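Long-range contact in glyoxalase-related enzyme (Fulvimarina pelagi, PDB 3BQX), which is a glyoxalase-related protein of unknown function in the vicinal oxygen chelate superfamily, many of whose enzymes act at a metal site: residues I9-G14 and D117-E122. Numbering follows the deposited sequence.
Sequences ITLGIG and DGHIWE
H119 NE2 gives its hydrogen to G12 O at 2.9 Å, an almost straight bond (173° at the hydrogen) with the oxygen practically in the imidazole plane. A second bond lies beyond the end of strand 8-13, where G14 N meets D117 OD1 at 2.7 Å; it is more bent, and the amide approaches from above the carboxylate plane. The other carboxylate oxygen, D117 OD2, rests 3.3 Å from I13 CB and equally near CG2, the branch that lies anti to the carbonyl carbon. Over one face of the imidazole the packing is apolar: L11 CB sits toward the rim, in a CH-pi contact 4.0 Å from the centroid, while its CD1 and CD2 reach the CG side of the same ring. L11 also touches Y23 of helix 16-26. The side-chain oxygen D115 OD1 accepts hydrogen bonds from the amides D117 N and H119 N, consistent with a fixed turn that sets the direction of both side chains. The contact illustrates how the two sheets of paired βαβββ modules, the vicinal oxygen chelate plan, are joined here by side chains of one module that grip the main chain of the other. Because NE2 is the donor, the ring carries a proton there, and the edge bond and the leucine over its face would together be expected to limit its rotation.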
loop_
_atom_site.group_PDB
_atom_site.type_symbol
_atom_site.label_atom_id
_atom_site.label_comp_id
_atom_site.label_asym_id
_atom_site.label_seq_id
_atom_site.Cartn_x
_atom_site.Cartn_y
_atom_site.Cartn_z
ATOM N N ILE A 9 3.722 1.717 -3.861
ATOM C CA ILE A 9 3.582 1.287 -2.473
ATOM C C ILE A 9 5.027 0.941 -2.142
ATOM O O ILE A 9 5.606 0.051 -2.761
ATOM C CB ILE A 9 2.768 -0.014 -2.286
ATOM C CG1 ILE A 9 1.324 0.191 -2.725
ATOM C CG2 ILE A 9 2.842 -0.464 -0.816
ATOM C CD1 ILE A 9 0.484 -1.076 -2.641
ATOM N N THR A 10 5.628 1.652 -1.202
ATOM C CA THR A 10 7.010 1.364 -0.848
ATOM C C THR A 10 7.086 0.768 0.539
ATOM O O THR A 10 6.597 1.352 1.504
ATOM C CB THR A 10 7.875 2.634 -0.876
ATOM O OG1 THR A 10 7.903 3.156 -2.207
ATOM C CG2 THR A 10 9.304 2.329 -0.448
ATOM N N LEU A 11 7.691 -0.408 0.629
ATOM C CA LEU A 11 7.862 -1.081 1.910
ATOM C C LEU A 11 9.324 -1.003 2.293
ATOM O O LEU A 11 10.190 -1.298 1.472
ATOM C CB LEU A 11 7.458 -2.551 1.813
ATOM C CG LEU A 11 6.024 -2.804 1.343
ATOM C CD1 LEU A 11 5.776 -4.303 1.211
ATOM C CD2 LEU A 11 5.050 -2.171 2.338
ATOM N N GLY A 12 9.598 -0.606 3.534
ATOM C CA GLY A 12 10.972 -0.541 4.004
ATOM C C GLY A 12 11.386 -1.938 4.425
ATOM O O GLY A 12 10.659 -2.606 5.160
ATOM N N ILE A 13 12.551 -2.388 3.963
ATOM C CA ILE A 13 13.037 -3.727 4.282
ATOM C C ILE A 13 14.470 -3.722 4.805
ATOM O O ILE A 13 15.183 -2.734 4.671
ATOM C CB ILE A 13 12.957 -4.638 3.038
ATOM C CG1 ILE A 13 13.847 -4.076 1.927
ATOM C CG2 ILE A 13 11.500 -4.737 2.562
ATOM C CD1 ILE A 13 14.120 -5.061 0.799
ATOM N N GLY A 14 14.887 -4.838 5.392
ATOM C CA GLY A 14 16.234 -4.918 5.930
ATOM C C GLY A 14 17.219 -5.678 5.064
ATOM O O GLY A 14 18.416 -5.389 5.088
ATOM N N ASP A 117 10.001 -8.895 6.730
ATOM C CA ASP A 117 10.176 -7.668 7.486
ATOM C C ASP A 117 8.976 -7.316 8.350
ATOM O O ASP A 117 8.945 -6.259 8.977
ATOM C CB ASP A 117 10.505 -6.528 6.521
ATOM C CG ASP A 117 11.829 -6.743 5.811
ATOM O OD1 ASP A 117 12.878 -6.415 6.405
ATOM O OD2 ASP A 117 11.825 -7.257 4.671
ATOM N N GLY A 118 7.989 -8.206 8.378
ATOM C CA GLY A 118 6.812 -7.977 9.195
ATOM C C GLY A 118 5.618 -7.347 8.506
ATOM O O GLY A 118 4.567 -7.193 9.125
ATOM N N HIS A 119 5.758 -6.973 7.238
ATOM C CA HIS A 119 4.627 -6.363 6.537
ATOM C C HIS A 119 3.546 -7.410 6.331
ATOM O O HIS A 119 3.779 -8.459 5.739
ATOM C CB HIS A 119 5.083 -5.781 5.205
ATOM C CG HIS A 119 6.128 -4.724 5.350
ATOM N ND1 HIS A 119 5.901 -3.542 6.025
ATOM C CD2 HIS A 119 7.417 -4.684 4.941
ATOM C CE1 HIS A 119 7.007 -2.820 6.024
ATOM N NE2 HIS A 119 7.941 -3.491 5.372
ATOM N N ILE A 120 2.351 -7.100 6.818
ATOM C CA ILE A 120 1.221 -8.010 6.756
ATOM C C ILE A 120 0.503 -8.144 5.421
ATOM O O ILE A 120 0.107 -7.150 4.801
ATOM C CB ILE A 120 0.168 -7.619 7.817
ATOM C CG1 ILE A 120 0.811 -7.638 9.209
ATOM C CG2 ILE A 120 -1.018 -8.560 7.749
ATOM C CD1 ILE A 120 -0.092 -7.103 10.307
ATOM N N TRP A 121 0.335 -9.387 4.986
ATOM C CA TRP A 121 -0.376 -9.675 3.756
ATOM C C TRP A 121 -1.608 -10.502 4.053
ATOM O O TRP A 121 -1.550 -11.473 4.814
ATOM C CB TRP A 121 0.491 -10.470 2.775
ATOM C CG TRP A 121 1.453 -9.645 2.012
ATOM C CD1 TRP A 121 2.725 -9.323 2.375
ATOM C CD2 TRP A 121 1.208 -8.987 0.765
ATOM N NE1 TRP A 121 3.295 -8.496 1.430
ATOM C CE2 TRP A 121 2.383 -8.280 0.431
ATOM C CE3 TRP A 121 0.110 -8.929 -0.106
ATOM C CZ2 TRP A 121 2.494 -7.518 -0.735
ATOM C CZ3 TRP A 121 0.224 -8.163 -1.272
ATOM C CH2 TRP A 121 1.406 -7.475 -1.570
ATOM N N GLU A 122 -2.734 -10.112 3.473
ATOM C CA GLU A 122 -3.952 -10.883 3.617
ATOM C C GLU A 122 -4.111 -11.634 2.302
ATOM O O GLU A 122 -3.982 -11.038 1.234
ATOM C CB GLU A 122 -5.176 -9.985 3.816
ATOM C CG GLU A 122 -6.494 -10.768 3.745
ATOM C CD GLU A 122 -7.712 -9.889 3.904
ATOM O OE1 GLU A 122 -7.595 -8.670 3.664
ATOM O OE2 GLU A 122 -8.793 -10.421 4.248
#